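Local coordinates for 3-dehydroquinate dehydratase (Enterococcus faecalis, PDB 4PH6), which catalyses the cis-dehydration of 3-dehydroquinate to 3-dehydroshikimate, the third step of the chorismate pathway, through an imine formed with an active-site lysine, at residues Thr38-Leu43 with Glu73-Lys78; Ile141-His146 with Gln165-Asp170. All coordinates share one frame; numbering follows the deposited sequence.

Both contacts belong to one (beta/alpha)8 barrel and sit on opposite sides of the chain's centre, their own centres 26 Å apart and their nearest atoms about 13 Å apart, so neither touches the other. Contact 1 joins the end of helix 30-40 to the loop after helix 61-73, at the periphery; contact 2 ties strand 140-147 to the turn that follows helix 154-166. Contact 2 stands closer to the chemistry: its strand carries H146, the predicted proton donor/acceptor, and the side chain of L143 is about 7 Å from that of K173, the predicted Schiff-base lysine. In contact 1 the L75 side chain comes within about 7 Å of that of W50, predicted to bind 3-dehydroquinate.

Contact 1: Thr38-Leu43 with Glu73-Lys78; sequences TASQTL and ERLGQK
At the periphery of the (beta/alpha)8 barrel, the end of helix 30-40 meets the loop that leads from helix 61-73 to strand 80-83. K78, extended from CG and bent only at chi4 (62°), brings NZ 3.0 Å from S40 O. The ammonium comes from above the carbonyl plane; S40 O also accepts from L43 N, the bond of a type I turn. A long lysine can span from the loop to this helix end, where its charge probably offsets the partial negative charge of the carbonyls. Water 1 takes a bond from K78 NZ (2.9 Å) and donates to S40 OG and L75 O, while water 2 links NZ to L43 O. S40 OG also bonds to A37 O and lies 3.3 Å from L75 CD2. Q41 offers NE2 to R74 O at 2.6 Å, a weak, bent bond (117°). T38 OG1 rests against the aliphatic part of R74, 3.3 Å from CD, while R74 NH1 turns to Q70 O. G76, first to leave helical phi/psi, takes positive phi (54°) easily as glycine; a CB here would sit tight against Q41 CG. The type I' turn from L75 to K78 leads toward strand 80-83, in an alpha-to-beta loop of the (beta/alpha)8 barrel.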
ATOM      1  N   THR A  38      21.706 -19.683 -11.533  1.00  9.82           N
ATOM      2  CA  THR A  38      21.616 -19.615 -12.981  1.00 19.64           C
ATOM      3  C   THR A  38      20.235 -19.114 -13.400  1.00 10.83           C
ATOM      4  O   THR A  38      20.138 -18.268 -14.289  1.00 10.26           O
ATOM      5  CB  THR A  38      21.920 -20.977 -13.641  1.00 21.68           C
ATOM      6  OG1 THR A  38      23.312 -21.287 -13.466  1.00 11.27           O
ATOM      7  CG2 THR A  38      21.597 -20.941 -15.130  1.00 11.85           C
ATOM      8  N   ALA A  39      19.191 -19.599 -12.729  1.00 10.39           N
ATOM      9  CA  ALA A  39      17.832 -19.163 -13.015  1.00 11.30           C
ATOM     10  C   ALA A  39      17.632 -17.656 -12.800  1.00 17.89           C
ATOM     11  O   ALA A  39      16.844 -17.041 -13.522  1.00 10.03           O
ATOM     12  CB  ALA A  39      16.822 -19.955 -12.171  1.00 10.98           C
ATOM     13  N   SER A  40      18.347 -17.056 -11.838  1.00 15.57           N
ATOM     14  CA  SER A  40      18.195 -15.623 -11.575  1.00  8.97           C
ATOM     15  C   SER A  40      18.541 -14.771 -12.814  1.00  9.02           C
ATOM     16  O   SER A  40      18.092 -13.630 -12.943  1.00  8.97           O
ATOM     17  CB  SER A  40      19.048 -15.184 -10.377  1.00 12.60           C
ATOM     18  OG  SER A  40      20.423 -15.082 -10.705  1.00 12.16           O
ATOM     19  N   GLN A  41      19.302 -15.341 -13.740  1.00  9.29           N
ATOM     20  CA  GLN A  41      19.730 -14.609 -14.929  1.00 13.51           C
ATOM     21  C   GLN A  41      18.568 -14.230 -15.831  1.00 13.70           C
ATOM     22  O   GLN A  41      18.686 -13.314 -16.641  1.00 13.78           O
ATOM     23  CB  GLN A  41      20.749 -15.421 -15.733  1.00 12.01           C
ATOM     24  CG  GLN A  41      22.071 -15.628 -15.019  1.00 15.60           C
ATOM     25  CD  GLN A  41      23.087 -16.357 -15.871  1.00 22.06           C
ATOM     26  OE1 GLN A  41      23.324 -15.981 -17.015  1.00 34.24           O
ATOM     27  NE2 GLN A  41      23.694 -17.410 -15.320  1.00 19.14           N
ATOM     28  N   THR A  42      17.454 -14.945 -15.702  1.00 13.92           N
ATOM     29  CA  THR A  42      16.267 -14.629 -16.477  1.00 12.07           C
ATOM     30  C   THR A  42      15.097 -14.254 -15.582  1.00 14.10           C
ATOM     31  O   THR A  42      13.943 -14.282 -16.026  1.00 16.32           O
ATOM     32  CB  THR A  42      15.853 -15.803 -17.391  1.00 11.96           C
ATOM     33  OG1 THR A  42      15.895 -17.032 -16.656  1.00 10.31           O
ATOM     34  CG2 THR A  42      16.794 -15.896 -18.581  1.00 10.68           C
ATOM     35  N   LEU A  43      15.393 -13.912 -14.328  1.00  9.05           N
ATOM     36  CA  LEU A  43      14.380 -13.387 -13.407  1.00 13.42           C
ATOM     37  C   LEU A  43      14.400 -11.863 -13.403  1.00 12.99           C
ATOM     38  O   LEU A  43      15.462 -11.252 -13.539  1.00  8.65           O
ATOM     39  CB  LEU A  43      14.604 -13.896 -11.982  1.00 17.06           C
ATOM     40  CG  LEU A  43      14.272 -15.342 -11.629  1.00 20.43           C
ATOM     41  CD1 LEU A  43      14.557 -15.547 -10.150  1.00 20.66           C
ATOM     42  CD2 LEU A  43      12.813 -15.663 -11.954  1.00 19.95           C
ATOM     43  N   GLU A  73      29.670 -16.641 -10.365  1.00 15.49           N
ATOM     44  CA  GLU A  73      29.956 -16.843 -11.783  1.00 11.78           C
ATOM     45  C   GLU A  73      28.692 -16.951 -12.619  1.00 14.19           C
ATOM     46  O   GLU A  73      28.705 -16.587 -13.799  1.00 14.16           O
ATOM     47  CB  GLU A  73      30.806 -18.092 -11.998  1.00 12.11           C
ATOM     48  CG  GLU A  73      32.200 -17.991 -11.432  1.00 18.25           C
ATOM     49  CD  GLU A  73      33.012 -19.235 -11.712  1.00 34.30           C
ATOM     50  OE1 GLU A  73      32.403 -20.322 -11.831  1.00 34.12           O
ATOM     51  OE2 GLU A  73      34.255 -19.124 -11.833  1.00 43.11           O
ATOM     52  N   ARG A  74      27.612 -17.443 -12.004  1.00  9.99           N
ATOM     53  CA  ARG A  74      26.324 -17.635 -12.685  1.00  9.89           C
ATOM     54  C   ARG A  74      25.336 -16.463 -12.514  1.00 12.19           C
ATOM     55  O   ARG A  74      24.188 -16.561 -12.937  1.00 12.28           O
ATOM     56  CB  ARG A  74      25.652 -18.928 -12.179  1.00  9.29           C
ATOM     57  CG  ARG A  74      26.390 -20.229 -12.506  1.00 10.70           C
ATOM     58  CD  ARG A  74      26.016 -21.360 -11.536  1.00 10.46           C
ATOM     59  NE  ARG A  74      26.587 -22.651 -11.931  1.00 11.68           N
ATOM     60  CZ  ARG A  74      27.858 -23.011 -11.742  1.00 25.28           C
ATOM     61  NH1 ARG A  74      28.727 -22.177 -11.171  1.00 24.97           N
ATOM     62  NH2 ARG A  74      28.270 -24.212 -12.138  1.00 25.02           N
ATOM     63  N   LEU A  75      25.749 -15.366 -11.885  1.00 12.30           N
ATOM     64  CA  LEU A  75      24.769 -14.332 -11.529  1.00  7.13           C
ATOM     65  C   LEU A  75      24.519 -13.279 -12.598  1.00  6.58           C
ATOM     66  O   LEU A  75      23.764 -12.357 -12.363  1.00 11.96           O
ATOM     67  CB  LEU A  75      25.177 -13.630 -10.236  1.00  6.25           C
ATOM     68  CG  LEU A  75      24.746 -14.362  -8.966  1.00  9.23           C
ATOM     69  CD1 LEU A  75      24.842 -13.450  -7.764  1.00  9.86           C
ATOM     70  CD2 LEU A  75      23.325 -14.873  -9.098  1.00  8.63           C
ATOM     71  N   GLY A  76      25.149 -13.409 -13.764  1.00  9.30           N
ATOM     72  CA  GLY A  76      24.952 -12.464 -14.854  1.00  7.34           C
ATOM     73  C   GLY A  76      25.200 -11.011 -14.464  1.00 15.90           C
ATOM     74  O   GLY A  76      24.553 -10.094 -14.990  1.00  9.08           O
ATOM     75  N   GLN A  77      26.118 -10.836 -13.510  1.00 19.16           N
ATOM     76  CA  GLN A  77      26.610  -9.546 -13.015  1.00 16.81           C
ATOM     77  C   GLN A  77      25.576  -8.832 -12.130  1.00 10.17           C
ATOM     78  O   GLN A  77      25.626  -7.613 -11.965  1.00  8.15           O
ATOM     79  CB  GLN A  77      27.058  -8.659 -14.189  1.00  7.02           C
ATOM     80  CG  GLN A  77      28.016  -7.514 -13.832  1.00  9.00           C
ATOM     81  CD  GLN A  77      29.355  -7.952 -13.205  1.00  9.55           C
ATOM     82  OE1 GLN A  77      29.709  -9.127 -13.185  1.00  9.75           O
ATOM     83  NE2 GLN A  77      30.094  -6.984 -12.683  1.00  7.83           N
ATOM     84  N   LYS A  78      24.660  -9.602 -11.546  1.00  5.39           N
ATOM     85  CA  LYS A  78      23.806  -9.096 -10.472  1.00  4.76           C
ATOM     86  C   LYS A  78      24.536  -9.177  -9.125  1.00 15.30           C
ATOM     87  O   LYS A  78      25.174 -10.186  -8.820  1.00 12.04           O
ATOM     88  CB  LYS A  78      22.495  -9.879 -10.384  1.00  4.51           C
ATOM     89  CG  LYS A  78      21.524  -9.682 -11.532  1.00  4.53           C
ATOM     90  CD  LYS A  78      20.132 -10.217 -11.144  1.00  4.28           C
ATOM     91  CE  LYS A  78      19.181 -10.234 -12.328  1.00  4.48           C
ATOM     92  NZ  LYS A  78      19.661 -11.128 -13.387  1.00  5.03           N
TER
HETATM   93  O   HOH W   1      21.272 -13.403 -12.493  1.00  6.42           O
HETATM   94  O   HOH W   2      17.221 -10.573 -15.108  1.00 13.74           O

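Contact 2: Ile141-His146 with Gln165-Asp170; sequences IVLCNH and QMRQAD
D170 OD2 receives one nearly straight bond across this contact, from I141 N at 2.7 Å (170°), through its anti lone pair. Chi1 of -68° sets D170 CG anti to its carbonyl carbon and brings OD2 to the N-H of I141. A short acid suits this place, meeting a strand N-H while its own backbone stays alongside: D170 N returns a weak bond to I141 O, 2.9 Å away and bent to 125°. The other oxygen, OD1, has K135 as a long, weak ion-pair partner. The rest is apolar. L143 meets the turn with CG 3.6 Å from A169 CB, a methyl small enough to lie close, and CD1 3.6 Å from R167 CB. R167 crosses L143 at about a right angle; bends at chi2 and chi3 let its guanidinium reach a salt bridge with D128 and a bond to L120 O. Q168, at positive phi, is the C-prime residue of the Schellman motif ending helix 154-166. The strand leads on to H146, the predicted proton donor/acceptor, whose NE2 is hydrogen-bonded to NZ of K173, the predicted Schiff-base lysine. Strand 140-147, helix 154-166 and the parallel strand 171-176 form a beta-alpha-beta unit of the (beta/alpha)8 barrel.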
ATOM      1  N   ILE A 141      28.231  -3.020   3.331  1.00 14.51           N
ATOM      2  CA  ILE A 141      27.682  -3.587   4.552  1.00  7.47           C
ATOM      3  C   ILE A 141      26.189  -3.318   4.737  1.00  5.64           C
ATOM      4  O   ILE A 141      25.734  -2.173   4.669  1.00  5.77           O
ATOM      5  CB  ILE A 141      28.428  -3.061   5.772  1.00  6.31           C
ATOM      6  CG1 ILE A 141      29.893  -3.482   5.681  1.00  9.78           C
ATOM      7  CG2 ILE A 141      27.787  -3.604   7.042  1.00  6.15           C
ATOM      8  CD1 ILE A 141      30.086  -4.985   5.581  1.00  6.73           C
ATOM      9  N   VAL A 142      25.431  -4.382   4.977  1.00  5.37           N
ATOM     10  CA  VAL A 142      24.027  -4.224   5.353  1.00  5.20           C
ATOM     11  C   VAL A 142      23.861  -4.629   6.808  1.00  8.40           C
ATOM     12  O   VAL A 142      23.867  -5.816   7.116  1.00  7.29           O
ATOM     13  CB  VAL A 142      23.064  -5.071   4.478  1.00  5.97           C
ATOM     14  CG1 VAL A 142      21.621  -4.837   4.912  1.00 12.19           C
ATOM     15  CG2 VAL A 142      23.232  -4.744   3.002  1.00  5.41           C
ATOM     16  N   LEU A 143      23.742  -3.642   7.698  1.00  5.28           N
ATOM     17  CA  LEU A 143      23.380  -3.921   9.087  1.00 12.60           C
ATOM     18  C   LEU A 143      21.878  -4.100   9.115  1.00 13.96           C
ATOM     19  O   LEU A 143      21.163  -3.495   8.324  1.00  5.22           O
ATOM     20  CB  LEU A 143      23.816  -2.806  10.046  1.00  5.74           C
ATOM     21  CG  LEU A 143      25.328  -2.660  10.267  1.00 10.13           C
ATOM     22  CD1 LEU A 143      25.637  -1.894  11.552  1.00 14.47           C
ATOM     23  CD2 LEU A 143      26.054  -4.006  10.246  1.00  7.34           C
ATOM     24  N   CYS A 144      21.392  -4.944  10.013  1.00 10.13           N
ATOM     25  CA  CYS A 144      20.006  -5.337   9.936  1.00 10.06           C
ATOM     26  C   CYS A 144      19.458  -5.871  11.235  1.00 10.21           C
ATOM     27  O   CYS A 144      20.192  -6.378  12.092  1.00 10.54           O
ATOM     28  CB  CYS A 144      19.842  -6.388   8.856  1.00 17.07           C
ATOM     29  SG  CYS A 144      20.870  -7.792   9.198  1.00 28.56           S
ATOM     30  N   ASN A 145      18.145  -5.762  11.364  1.00 10.15           N
ATOM     31  CA  ASN A 145      17.463  -6.300  12.524  1.00 10.61           C
ATOM     32  C   ASN A 145      16.126  -6.906  12.122  1.00 10.96           C
ATOM     33  O   ASN A 145      15.431  -6.384  11.260  1.00 10.62           O
ATOM     34  CB  ASN A 145      17.278  -5.211  13.583  1.00 10.46           C
ATOM     35  CG  ASN A 145      16.418  -5.668  14.740  1.00 12.22           C
ATOM     36  OD1 ASN A 145      15.354  -5.122  14.975  1.00 11.30           O
ATOM     37  ND2 ASN A 145      16.869  -6.700  15.452  1.00 11.96           N
ATOM     38  N   HIS A 146      15.785  -8.029  12.734  1.00 15.61           N
ATOM     39  CA  HIS A 146      14.524  -8.695  12.448  1.00 16.52           C
ATOM     40  C   HIS A 146      13.824  -9.082  13.722  1.00 22.41           C
ATOM     41  O   HIS A 146      14.408  -9.743  14.580  1.00 20.51           O
ATOM     42  CB  HIS A 146      14.742  -9.956  11.613  1.00 13.18           C
ATOM     43  CG  HIS A 146      15.418  -9.695  10.309  1.00 14.10           C
ATOM     44  ND1 HIS A 146      16.775  -9.518  10.211  1.00 12.36           N
ATOM     45  CD2 HIS A 146      14.919  -9.562   9.062  1.00 12.66           C
ATOM     46  CE1 HIS A 146      17.086  -9.280   8.943  1.00 29.80           C
ATOM     47  NE2 HIS A 146      15.979  -9.318   8.230  1.00 12.44           N
ATOM     48  N   GLN A 165      23.131   3.072  11.200  1.00  8.02           N
ATOM     49  CA  GLN A 165      23.809   4.121  10.463  1.00  8.51           C
ATOM     50  C   GLN A 165      25.026   4.613  11.274  1.00 11.01           C
ATOM     51  O   GLN A 165      26.101   4.836  10.710  1.00 15.49           O
ATOM     52  CB  GLN A 165      22.841   5.274  10.133  1.00  8.47           C
ATOM     53  CG  GLN A 165      23.406   6.381   9.206  1.00  8.99           C
ATOM     54  CD  GLN A 165      22.358   7.434   8.825  1.00  9.41           C
ATOM     55  OE1 GLN A 165      21.674   7.310   7.811  1.00 16.60           O
ATOM     56  NE2 GLN A 165      22.219   8.459   9.650  1.00  9.32           N
ATOM     57  N   MET A 166      24.866   4.732  12.592  1.00  9.36           N
ATOM     58  CA  MET A 166      25.966   5.154  13.465  1.00 13.01           C
ATOM     59  C   MET A 166      27.114   4.153  13.473  1.00 13.77           C
ATOM     60  O   MET A 166      28.263   4.522  13.721  1.00 16.91           O
ATOM     61  CB  MET A 166      25.479   5.356  14.904  1.00 10.84           C
ATOM     62  CG  MET A 166      24.598   6.573  15.113  1.00 13.09           C
ATOM     63  SD  MET A 166      23.885   6.648  16.768  1.00 18.01           S
ATOM     64  CE  MET A 166      22.921   8.144  16.610  1.00 18.68           C
ATOM     65  N   ARG A 167      26.795   2.886  13.242  1.00  9.75           N
ATOM     66  CA  ARG A 167      27.811   1.845  13.182  1.00  9.93           C
ATOM     67  C   ARG A 167      28.331   1.719  11.762  1.00 12.25           C
ATOM     68  O   ARG A 167      28.858   0.673  11.397  1.00 14.22           O
ATOM     69  CB  ARG A 167      27.261   0.483  13.635  1.00 11.59           C
ATOM     70  CG  ARG A 167      26.665   0.426  15.040  1.00 13.35           C
ATOM     71  CD  ARG A 167      27.596  -0.236  16.055  1.00  9.87           C
ATOM     72  NE  ARG A 167      28.141  -1.518  15.604  1.00  9.75           N
ATOM     73  CZ  ARG A 167      27.519  -2.694  15.689  1.00 12.89           C
ATOM     74  NH1 ARG A 167      26.292  -2.774  16.199  1.00 14.65           N
ATOM     75  NH2 ARG A 167      28.123  -3.795  15.246  1.00  9.26           N
ATOM     76  N   GLN A 168      28.143   2.763  10.955  1.00 16.83           N
ATOM     77  CA  GLN A 168      28.690   2.833   9.593  1.00 10.22           C
ATOM     78  C   GLN A 168      28.152   1.755   8.636  1.00 14.63           C
ATOM     79  O   GLN A 168      28.881   1.241   7.783  1.00 13.70           O
ATOM     80  CB  GLN A 168      30.224   2.763   9.633  1.00 10.97           C
ATOM     81  CG  GLN A 168      30.893   3.815  10.517  1.00 22.01           C
ATOM     82  CD  GLN A 168      32.418   3.703  10.538  1.00 31.32           C
ATOM     83  OE1 GLN A 168      33.058   3.522   9.498  1.00 35.03           O
ATOM     84  NE2 GLN A 168      33.004   3.805  11.730  1.00 30.49           N
ATOM     85  N   ALA A 169      26.872   1.423   8.765  1.00 14.52           N
ATOM     86  CA  ALA A 169      26.227   0.598   7.758  1.00 10.06           C
ATOM     87  C   ALA A 169      26.194   1.330   6.419  1.00 12.68           C
ATOM     88  O   ALA A 169      25.979   2.542   6.362  1.00  9.55           O
ATOM     89  CB  ALA A 169      24.826   0.234   8.177  1.00  8.58           C
ATOM     90  N   ASP A 170      26.420   0.595   5.340  1.00  8.84           N
ATOM     91  CA  ASP A 170      26.160   1.143   4.020  1.00 13.67           C
ATOM     92  C   ASP A 170      24.646   1.147   3.748  1.00  9.34           C
ATOM     93  O   ASP A 170      24.125   2.029   3.072  1.00  8.45           O
ATOM     94  CB  ASP A 170      26.921   0.346   2.964  1.00  9.69           C
ATOM     95  CG  ASP A 170      28.424   0.545   3.077  1.00  9.62           C
ATOM     96  OD1 ASP A 170      28.863   1.710   3.052  1.00 17.02           O
ATOM     97  OD2 ASP A 170      29.163  -0.451   3.226  1.00  9.67           O
TER